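Local coordinates for S-M checkpoint control protein rad4 (Schizosaccharomyces pombe, PDB 4BMD), which acts as an essential adaptor in DNA replication and in the checkpoint coupling S phase to mitosis, here represented by its third and fourth BRCT domains, at residues Asn15-Leu20 and Ser47-Phe52; Val53-Tyr58 and Pro65-Pro70; Phe69-Glu74 and Ala95-Arg100. One frame throughout, in Å; residues are numbered along the deposited sequence.

Contact 1 of 3, residues Asn15-Leu20 and Ser47-Phe52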
loop_
_atom_site.group_PDB
_atom_site.type_symbol
_atom_site.label_atom_id
_atom_site.label_comp_id
_atom_site.label_asym_id
_atom_site.label_seq_id
_atom_site.Cartn_x
_atom_site.Cartn_y
_atom_site.Cartn_z
ATOM N N ASN A 15 -6.632 -8.158 -24.025
ATOM C CA ASN A 15 -5.445 -8.903 -24.452
ATOM C C ASN A 15 -4.441 -9.165 -23.329
ATOM O O ASN A 15 -3.254 -9.377 -23.584
ATOM C CB ASN A 15 -4.754 -8.208 -25.630
ATOM C CG ASN A 15 -5.681 -8.006 -26.812
ATOM O OD1 ASN A 15 -6.597 -8.796 -27.041
ATOM N ND2 ASN A 15 -5.445 -6.942 -27.572
ATOM N N LEU A 16 -4.922 -9.156 -22.090
ATOM C CA LEU A 16 -4.067 -9.421 -20.938
ATOM C C LEU A 16 -4.512 -10.678 -20.197
ATOM O O LEU A 16 -5.697 -10.863 -19.920
ATOM C CB LEU A 16 -4.058 -8.227 -19.981
ATOM C CG LEU A 16 -3.439 -6.925 -20.491
ATOM C CD1 LEU A 16 -3.400 -5.886 -19.381
ATOM C CD2 LEU A 16 -2.047 -7.169 -21.049
ATOM N N THR A 17 -3.552 -11.540 -19.880
ATOM C CA THR A 17 -3.837 -12.753 -19.126
ATOM C C THR A 17 -3.196 -12.674 -17.744
ATOM O O THR A 17 -2.022 -12.322 -17.611
ATOM C CB THR A 17 -3.330 -14.009 -19.857
ATOM O OG1 THR A 17 -3.759 -13.974 -21.223
ATOM C CG2 THR A 17 -3.867 -15.268 -19.191
ATOM N N PHE A 18 -3.973 -13.001 -16.717
ATOM C CA PHE A 18 -3.509 -12.887 -15.341
ATOM C C PHE A 18 -3.397 -14.242 -14.651
ATOM O O PHE A 18 -4.164 -15.162 -14.931
ATOM C CB PHE A 18 -4.438 -11.969 -14.539
ATOM C CG PHE A 18 -4.460 -10.550 -15.031
ATOM C CD1 PHE A 18 -5.343 -10.160 -16.025
ATOM C CD2 PHE A 18 -3.597 -9.606 -14.499
ATOM C CE1 PHE A 18 -5.364 -8.856 -16.480
ATOM C CE2 PHE A 18 -3.614 -8.300 -14.951
ATOM C CZ PHE A 18 -4.499 -7.924 -15.943
ATOM N N TYR A 19 -2.430 -14.347 -13.746
ATOM C CA TYR A 19 -2.220 -15.555 -12.959
ATOM C C TYR A 19 -2.368 -15.224 -11.478
ATOM O O TYR A 19 -1.549 -14.500 -10.912
ATOM C CB TYR A 19 -0.833 -16.131 -13.249
ATOM C CG TYR A 19 -0.405 -17.270 -12.346
ATOM C CD1 TYR A 19 -0.741 -18.583 -12.645
ATOM C CD2 TYR A 19 0.359 -17.031 -11.209
ATOM C CE1 TYR A 19 -0.342 -19.626 -11.827
ATOM C CE2 TYR A 19 0.762 -18.067 -10.387
ATOM C CZ TYR A 19 0.409 -19.362 -10.700
ATOM O OH TYR A 19 0.812 -20.395 -9.882
ATOM N N LEU A 20 -3.418 -15.753 -10.856
ATOM C CA LEU A 20 -3.705 -15.467 -9.455
ATOM C C LEU A 20 -3.054 -16.506 -8.546
ATOM O O LEU A 20 -3.327 -17.700 -8.661
ATOM C CB LEU A 20 -5.215 -15.431 -9.219
ATOM C CG LEU A 20 -6.031 -14.633 -10.240
ATOM C CD1 LEU A 20 -7.508 -14.650 -9.877
ATOM C CD2 LEU A 20 -5.519 -13.204 -10.360
ATOM N N SER A 47 2.861 -19.540 -18.154
ATOM C CA SER A 47 3.341 -19.691 -19.521
ATOM C C SER A 47 3.610 -18.320 -20.127
ATOM O O SER A 47 3.389 -17.298 -19.480
ATOM C CB SER A 47 2.319 -20.443 -20.372
ATOM O OG SER A 47 1.177 -19.643 -20.620
ATOM N N SER A 48 4.069 -18.304 -21.373
ATOM C CA SER A 48 4.379 -17.055 -22.065
ATOM C C SER A 48 3.145 -16.172 -22.241
ATOM O O SER A 48 3.259 -14.971 -22.475
ATOM C CB SER A 48 5.024 -17.342 -23.423
ATOM O OG SER A 48 4.200 -18.181 -24.213
ATOM N N THR A 49 1.967 -16.779 -22.125
ATOM C CA THR A 49 0.706 -16.058 -22.246
ATOM C C THR A 49 0.512 -15.078 -21.087
ATOM O O THR A 49 -0.040 -13.990 -21.268
ATOM C CB THR A 49 -0.488 -17.035 -22.291
ATOM O OG1 THR A 49 -0.294 -17.979 -23.353
ATOM C CG2 THR A 49 -1.793 -16.287 -22.516
ATOM N N ILE A 50 0.979 -15.470 -19.904
ATOM C CA ILE A 50 0.812 -14.669 -18.693
ATOM C C ILE A 50 1.436 -13.280 -18.810
ATOM O O ILE A 50 2.610 -13.141 -19.154
ATOM C CB ILE A 50 1.408 -15.384 -17.463
ATOM C CG1 ILE A 50 0.705 -16.721 -17.228
ATOM C CG2 ILE A 50 1.296 -14.503 -16.227
ATOM C CD1 ILE A 50 -0.784 -16.591 -16.985
ATOM N N ASP A 51 0.638 -12.256 -18.522
ATOM C CA ASP A 51 1.117 -10.880 -18.547
ATOM C C ASP A 51 1.497 -10.398 -17.151
ATOM O O ASP A 51 2.509 -9.725 -16.976
ATOM C CB ASP A 51 0.064 -9.950 -19.151
ATOM C CG ASP A 51 -0.185 -10.228 -20.619
ATOM O OD1 ASP A 51 0.592 -9.725 -21.459
ATOM O OD2 ASP A 51 -1.157 -10.947 -20.934
ATOM N N PHE A 52 0.682 -10.742 -16.160
ATOM C CA PHE A 52 0.945 -10.337 -14.783
ATOM C C PHE A 52 0.646 -11.456 -13.794
ATOM O O PHE A 52 -0.336 -12.184 -13.943
ATOM C CB PHE A 52 0.119 -9.103 -14.412
ATOM C CG PHE A 52 0.472 -7.875 -15.198
ATOM C CD1 PHE A 52 1.546 -7.083 -14.824
ATOM C CD2 PHE A 52 -0.274 -7.506 -16.305
ATOM C CE1 PHE A 52 1.872 -5.950 -15.544
ATOM C CE2 PHE A 52 0.047 -6.375 -17.031
ATOM C CZ PHE A 52 1.123 -5.595 -16.649
#

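Contact 2 of 3, residues Val53-Tyr58 and Pro65-Pro70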
loop_
_atom_site.group_PDB
_atom_site.type_symbol
_atom_site.label_atom_id
_atom_site.label_comp_id
_atom_site.label_asym_id
_atom_site.label_seq_id
_atom_site.Cartn_x
_atom_site.Cartn_y
_atom_site.Cartn_z
ATOM N N VAL A 53 1.500 -11.586 -12.785
ATOM C CA VAL A 53 1.240 -12.485 -11.669
ATOM C C VAL A 53 0.695 -11.672 -10.501
ATOM O O VAL A 53 1.314 -10.698 -10.073
ATOM C CB VAL A 53 2.514 -13.232 -11.228
ATOM C CG1 VAL A 53 2.272 -13.972 -9.921
ATOM C CG2 VAL A 53 2.972 -14.191 -12.318
ATOM N N VAL A 54 -0.467 -12.068 -9.994
ATOM C CA VAL A 54 -1.118 -11.331 -8.917
ATOM C C VAL A 54 -1.002 -12.050 -7.574
ATOM O O VAL A 54 -1.317 -13.235 -7.458
ATOM C CB VAL A 54 -2.598 -11.060 -9.241
ATOM C CG1 VAL A 54 -3.218 -10.162 -8.180
ATOM C CG2 VAL A 54 -2.726 -10.423 -10.617
ATOM N N ILE A 55 -0.544 -11.314 -6.565
ATOM C CA ILE A 55 -0.338 -11.842 -5.222
ATOM C C ILE A 55 -1.284 -11.121 -4.266
ATOM O O ILE A 55 -1.581 -9.949 -4.467
ATOM C CB ILE A 55 1.120 -11.589 -4.773
ATOM C CG1 ILE A 55 2.099 -12.074 -5.844
ATOM C CG2 ILE A 55 1.419 -12.255 -3.441
ATOM C CD1 ILE A 55 2.024 -13.555 -6.117
ATOM N N PRO A 56 -1.791 -11.821 -3.238
ATOM C CA PRO A 56 -2.535 -11.089 -2.209
ATOM C C PRO A 56 -1.629 -10.095 -1.484
ATOM O O PRO A 56 -0.456 -10.390 -1.250
ATOM C CB PRO A 56 -3.009 -12.195 -1.254
ATOM C CG PRO A 56 -2.181 -13.398 -1.592
ATOM C CD PRO A 56 -1.876 -13.278 -3.047
ATOM N N HIS A 57 -2.171 -8.929 -1.141
ATOM C CA HIS A 57 -1.380 -7.858 -0.538
ATOM C C HIS A 57 -0.816 -8.236 0.829
ATOM O O HIS A 57 0.178 -7.667 1.279
ATOM C CB HIS A 57 -2.210 -6.576 -0.422
ATOM C CG HIS A 57 -3.343 -6.676 0.552
ATOM N ND1 HIS A 57 -4.634 -6.967 0.166
ATOM C CD2 HIS A 57 -3.379 -6.525 1.898
ATOM C CE1 HIS A 57 -5.416 -6.990 1.231
ATOM N NE2 HIS A 57 -4.679 -6.725 2.295
ATOM N N TYR A 58 -1.455 -9.201 1.485
ATOM C CA TYR A 58 -1.056 -9.616 2.825
ATOM C C TYR A 58 -0.087 -10.792 2.809
ATOM O O TYR A 58 0.354 -11.256 3.860
ATOM C CB TYR A 58 -2.289 -9.967 3.660
ATOM C CG TYR A 58 -3.236 -10.924 2.974
ATOM C CD1 TYR A 58 -3.060 -12.298 3.071
ATOM C CD2 TYR A 58 -4.310 -10.454 2.230
ATOM C CE1 TYR A 58 -3.923 -13.175 2.445
ATOM C CE2 TYR A 58 -5.179 -11.322 1.600
ATOM C CZ TYR A 58 -4.980 -12.683 1.710
ATOM O OH TYR A 58 -5.844 -13.552 1.085
ATOM N N PRO A 65 7.512 -17.524 -4.128
ATOM C CA PRO A 65 8.389 -18.234 -5.062
ATOM C C PRO A 65 8.959 -17.276 -6.099
ATOM O O PRO A 65 8.613 -16.095 -6.102
ATOM C CB PRO A 65 7.443 -19.230 -5.736
ATOM C CG PRO A 65 6.105 -18.591 -5.648
ATOM C CD PRO A 65 6.094 -17.869 -4.331
ATOM N N ILE A 66 9.825 -17.783 -6.969
ATOM C CA ILE A 66 10.404 -16.964 -8.025
ATOM C C ILE A 66 9.468 -16.909 -9.227
ATOM O O ILE A 66 9.015 -17.940 -9.721
ATOM C CB ILE A 66 11.773 -17.508 -8.473
ATOM C CG1 ILE A 66 12.696 -17.694 -7.267
ATOM C CG2 ILE A 66 12.404 -16.581 -9.501
ATOM C CD1 ILE A 66 14.042 -18.296 -7.612
ATOM N N PHE A 67 9.173 -15.699 -9.689
ATOM C CA PHE A 67 8.325 -15.520 -10.858
ATOM C C PHE A 67 9.097 -14.879 -12.005
ATOM O O PHE A 67 9.749 -13.850 -11.830
ATOM C CB PHE A 67 7.100 -14.664 -10.521
ATOM C CG PHE A 67 6.108 -15.347 -9.621
ATOM C CD1 PHE A 67 5.250 -16.312 -10.119
ATOM C CD2 PHE A 67 6.026 -15.013 -8.280
ATOM C CE1 PHE A 67 4.334 -16.939 -9.295
ATOM C CE2 PHE A 67 5.112 -15.634 -7.450
ATOM C CZ PHE A 67 4.266 -16.599 -7.959
ATOM N N SER A 68 9.019 -15.495 -13.181
ATOM C CA SER A 68 9.657 -14.947 -14.371
ATOM C C SER A 68 8.700 -14.007 -15.095
ATOM O O SER A 68 8.741 -13.880 -16.318
ATOM C CB SER A 68 10.110 -16.072 -15.302
ATOM O OG SER A 68 11.032 -16.929 -14.651
ATOM N N PHE A 69 7.841 -13.352 -14.322
ATOM C CA PHE A 69 6.847 -12.431 -14.850
ATOM C C PHE A 69 6.782 -11.211 -13.944
ATOM O O PHE A 69 7.162 -11.290 -12.776
ATOM C CB PHE A 69 5.476 -13.107 -14.892
ATOM C CG PHE A 69 5.461 -14.406 -15.644
ATOM C CD1 PHE A 69 5.215 -14.429 -17.005
ATOM C CD2 PHE A 69 5.690 -15.605 -14.988
ATOM C CE1 PHE A 69 5.202 -15.620 -17.700
ATOM C CE2 PHE A 69 5.678 -16.801 -15.679
ATOM C CZ PHE A 69 5.433 -16.810 -17.036
ATOM N N PRO A 70 6.311 -10.072 -14.477
ATOM C CA PRO A 70 6.091 -8.910 -13.609
ATOM C C PRO A 70 5.065 -9.237 -12.530
ATOM O O PRO A 70 3.968 -9.707 -12.835
ATOM C CB PRO A 70 5.553 -7.842 -14.569
ATOM C CG PRO A 70 5.116 -8.581 -15.784
ATOM C CD PRO A 70 6.007 -9.775 -15.885
#

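Contact 3 of 3, residues Phe69-Glu74 and Ala95-Arg100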
loop_
_atom_site.group_PDB
_atom_site.type_symbol
_atom_site.label_atom_id
_atom_site.label_comp_id
_atom_site.label_asym_id
_atom_site.label_seq_id
_atom_site.Cartn_x
_atom_site.Cartn_y
_atom_site.Cartn_z
ATOM N N PHE A 69 7.841 -13.352 -14.322
ATOM C CA PHE A 69 6.847 -12.431 -14.850
ATOM C C PHE A 69 6.782 -11.211 -13.944
ATOM O O PHE A 69 7.162 -11.290 -12.776
ATOM C CB PHE A 69 5.476 -13.107 -14.892
ATOM C CG PHE A 69 5.461 -14.406 -15.644
ATOM C CD1 PHE A 69 5.215 -14.429 -17.005
ATOM C CD2 PHE A 69 5.690 -15.605 -14.988
ATOM C CE1 PHE A 69 5.202 -15.620 -17.700
ATOM C CE2 PHE A 69 5.678 -16.801 -15.679
ATOM C CZ PHE A 69 5.433 -16.810 -17.036
ATOM N N PRO A 70 6.311 -10.072 -14.477
ATOM C CA PRO A 70 6.091 -8.910 -13.609
ATOM C C PRO A 70 5.065 -9.237 -12.530
ATOM O O PRO A 70 3.968 -9.707 -12.835
ATOM C CB PRO A 70 5.553 -7.842 -14.569
ATOM C CG PRO A 70 5.116 -8.581 -15.784
ATOM C CD PRO A 70 6.007 -9.775 -15.885
ATOM N N THR A 71 5.434 -8.998 -11.277
ATOM C CA THR A 71 4.610 -9.393 -10.145
ATOM C C THR A 71 4.014 -8.187 -9.430
ATOM O O THR A 71 4.726 -7.251 -9.071
ATOM C CB THR A 71 5.426 -10.228 -9.141
ATOM O OG1 THR A 71 5.890 -11.424 -9.779
ATOM C CG2 THR A 71 4.578 -10.599 -7.939
ATOM N N VAL A 72 2.700 -8.216 -9.236
ATOM C CA VAL A 72 1.995 -7.149 -8.534
ATOM C C VAL A 72 1.007 -7.749 -7.541
ATOM O O VAL A 72 0.738 -8.950 -7.576
ATOM C CB VAL A 72 1.208 -6.257 -9.513
ATOM C CG1 VAL A 72 2.142 -5.590 -10.509
ATOM C CG2 VAL A 72 0.148 -7.073 -10.235
ATOM N N ASN A 73 0.470 -6.920 -6.652
ATOM C CA ASN A 73 -0.627 -7.361 -5.797
ATOM C C ASN A 73 -1.975 -6.903 -6.345
ATOM O O ASN A 73 -2.026 -6.192 -7.349
ATOM C CB ASN A 73 -0.429 -6.940 -4.331
ATOM C CG ASN A 73 -0.343 -5.435 -4.147
ATOM O OD1 ASN A 73 -0.969 -4.662 -4.872
ATOM N ND2 ASN A 73 0.437 -5.013 -3.159
ATOM N N GLU A 74 -3.062 -7.303 -5.691
ATOM C CA GLU A 74 -4.398 -6.991 -6.194
ATOM C C GLU A 74 -4.696 -5.492 -6.166
ATOM O O GLU A 74 -5.577 -5.017 -6.881
ATOM C CB GLU A 74 -5.480 -7.764 -5.430
ATOM C CG GLU A 74 -5.787 -7.235 -4.038
ATOM C CD GLU A 74 -5.010 -7.952 -2.952
ATOM O OE1 GLU A 74 -3.834 -8.304 -3.187
ATOM O OE2 GLU A 74 -5.582 -8.169 -1.864
ATOM N N ALA A 95 1.571 -1.313 -4.697
ATOM C CA ALA A 95 1.026 -2.132 -5.774
ATOM C C ALA A 95 1.862 -3.392 -5.984
ATOM O O ALA A 95 1.497 -4.272 -6.761
ATOM C CB ALA A 95 0.935 -1.326 -7.061
ATOM N N LYS A 96 2.990 -3.463 -5.286
ATOM C CA LYS A 96 3.851 -4.638 -5.319
ATOM C C LYS A 96 3.772 -5.354 -3.979
ATOM O O LYS A 96 3.336 -4.763 -2.991
ATOM C CB LYS A 96 5.298 -4.226 -5.593
ATOM C CG LYS A 96 5.573 -3.826 -7.025
ATOM C CD LYS A 96 7.032 -3.442 -7.214
ATOM C CE LYS A 96 7.413 -2.261 -6.334
ATOM N NZ LYS A 96 6.608 -1.047 -6.651
ATOM N N PRO A 97 4.179 -6.636 -3.941
ATOM C CA PRO A 97 4.293 -7.331 -2.657
ATOM C C PRO A 97 5.235 -6.572 -1.732
ATOM O O PRO A 97 6.363 -6.270 -2.124
ATOM C CB PRO A 97 4.907 -8.676 -3.047
ATOM C CG PRO A 97 4.450 -8.897 -4.443
ATOM C CD PRO A 97 4.429 -7.536 -5.080
ATOM N N PHE A 98 4.770 -6.258 -0.527
ATOM C CA PHE A 98 5.545 -5.433 0.391
ATOM C C PHE A 98 5.556 -5.988 1.807
ATOM O O PHE A 98 6.454 -5.684 2.591
ATOM C CB PHE A 98 5.000 -4.001 0.408
ATOM C CG PHE A 98 3.566 -3.900 0.856
ATOM C CD1 PHE A 98 3.246 -3.825 2.204
ATOM C CD2 PHE A 98 2.539 -3.870 -0.071
ATOM C CE1 PHE A 98 1.930 -3.735 2.616
ATOM C CE2 PHE A 98 1.220 -3.775 0.335
ATOM C CZ PHE A 98 0.916 -3.709 1.680
ATOM N N PHE A 99 4.552 -6.793 2.136
ATOM C CA PHE A 99 4.375 -7.245 3.512
ATOM C C PHE A 99 5.476 -8.175 4.015
ATOM O O PHE A 99 5.768 -9.205 3.411
ATOM C CB PHE A 99 3.011 -7.906 3.712
ATOM C CG PHE A 99 2.813 -8.454 5.095
ATOM C CD1 PHE A 99 2.650 -7.601 6.174
ATOM C CD2 PHE A 99 2.801 -9.820 5.320
ATOM C CE1 PHE A 99 2.475 -8.100 7.450
ATOM C CE2 PHE A 99 2.626 -10.324 6.594
ATOM C CZ PHE A 99 2.462 -9.462 7.660
ATOM N N ARG A 100 6.077 -7.786 5.134
ATOM C CA ARG A 100 7.086 -8.600 5.798
ATOM C C ARG A 100 6.768 -8.705 7.285
ATOM O O ARG A 100 6.746 -7.697 7.992
ATOM C CB ARG A 100 8.480 -8.001 5.598
ATOM C CG ARG A 100 9.000 -8.085 4.172
ATOM C CD ARG A 100 10.377 -7.450 4.055
ATOM N NE ARG A 100 10.980 -7.675 2.744
ATOM C CZ ARG A 100 10.806 -6.878 1.694
ATOM N NH1 ARG A 100 10.042 -5.801 1.796
ATOM N NH2 ARG A 100 11.394 -7.160 0.540
#

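Contact 1 of 3, residues Asn15-Leu20 and Ser47-Phe52
Asp51 meets Leu16 and Thr17 where residues Asn15-Leu20 enter the sheet of BRCT 3, and its side chain can be traced atom by atom. CB packs against the carbonyl oxygen of Thr17 and the CD2 methyl of Leu16. With chi1 at -66°, CG stands anti to its own carbonyl carbon and lies 3.6 Å from Leu16 CD2, the two side chains crossing at about a right angle. OD1 stays beside that same methyl. OD2 accepts the backbone N-H of Thr17 at 2.7 Å from N to OD2, a nearly straight bond (169° at the hydrogen) that reaches the anti side of the oxygen and somewhat out of the carboxylate plane. The main chain answers in the other direction: Asp51 N donates to Thr17 O over 2.8 Å, so the two residues hold each other through a pair of bonds. Phe52 N adds a weak bond to the same oxygen.

One residue further the pairing becomes that of a parallel sheet. Tyr19 N bonds to Phe52 O at 3.0 Å, and Phe18 pairs with Phe52 in a parallel bridge. Their side chains lie side by side and point the same way, with Phe18 CE2 3.7 Å from Phe52 CD2; the ring planes are 20° apart but slid until they barely overlap. Trp76 meets the Phe52 ring from the helix 74-82. On the other side of the sheet, Ile50 CD1 touches Tyr19 CB at 3.8 Å.

Because a carboxylate oxygen takes the Thr17 N-H just ahead of the regular strand pairing, Asp51 extends the hydrogen bonding past the end of the parallel bridge. The short, straight bond to that amide would be expected to stabilise the ionised carboxylate.

Contact 2 of 3, residues Val53-Tyr58 and Pro65-Pro70
Val53 engages Phe67, Phe69 and Pro70 at one side of the four-stranded parallel sheet of BRCT 3, where the chain after strand 52-55 returns to begin the neighbouring strand 71-73. The backbone tie comes first: Val53 N donates to Pro70 O at 3.1 Å, and the 173° angle at the hydrogen shows an almost linear bond just before strand 71-73 starts.

The two methyls of Val53 then meet the aromatic partners. With CG1 anti to the backbone N (chi1 170°), that methyl sits over the centre of the Phe67 ring, a CH-pi contact 3.7 Å from CG1 to the ring centroid and 13° off the normal. CG2 touches both Phe69 CB and Phe67 CD1, each at 3.8 Å. Both aromatic side chains cross Val53 at about a right angle.

Val54 points away from the loop, as the alternation of a strand requires, and its side chain touches Phe18 and Leu20 of strand 17-20. Ile55 turns back to the loop and reaches Phe67 tip to tip. The ring of Phe67 therefore bridges two residues on the same face of strand 52-55, while Tyr21 meets it edge-to-face. The Ile55 contact is made by the CD1 methyl, 4.0 Å from Phe67 CE2.

Contact 3 of 3, residues Phe69-Glu74 and Ala95-Arg100
Asn73 N donates to Ala95 O across 2.8 Å, the one hydrogen bond that joins the backbones of Phe69-Glu74 and Ala95-Arg100. It is nearly straight at the hydrogen, yet the donor stands above the carbonyl plane, 39° out of it. The two chain directions differ by 93°, which agrees with a crossing of the strand by a loop, not with another strand added to the sheet.

The remaining polar contacts belong to the Asn73 side chain. A chi1 of 60° sets CG between the backbone N and the carbonyl carbon, and the amide group lies against the Ala95-Lys96 backbone. ND2 comes within 2.9 Å of Lys96 O at an angle too poor for a hydrogen bond; its hydrogen-bond partner is Leu94 O, from the residue before Ala95. OD1 makes weak hydrogen bonds to the backbone N of Trp75 and of Trp76. Asn73 is thus the N-cap of helix 74-82, at the point where the edge strand 71-73 of the BRCT 3 sheet passes directly into a helix, and the same amide ties this junction to the chain leading toward BRCT 4.

Apolar packing across the two segments is limited to Thr71 and Pro97. Thr71 CG2, anti to its own backbone N, meets Pro97 CG at 3.9 Å, the side chains crossing at about a right angle, and Leu64 also touches that proline. A separate van der Waals contact involves a carbonyl: Val72 has its side chain turned away, but CB still lies 3.4 Å from Ala95 O.

One ring is touched: Asn73 ND2 lies at the edge of Phe98, near its plane, 3.8 Å from CE2. Phe98 in turn packs on Ala128 and Ile131 of helix 119-131, in the BRCT 4 part of the chain.

In the fold
All three contacts serve the same parallel sheet of BRCT 3, each at a different place across it. Contact 1 joins strand 17-20 to the entry of strand 52-55; contact 2 carries on along that strand and meets the loop leading to strand 71-73, where contact 3 begins, sharing Phe69 and Pro70. Contact 1 lies about 23 Å from the chain centre, contact 2 about 15 Å and contact 3 about 10 Å, centre to centre. None is fully buried, but buried residues make up the largest share in contact 3. Paired backbone bonds and a carboxylate dominate the first, methyl-aromatic packing the second, and an asparagine cap beside the interdomain chain the third.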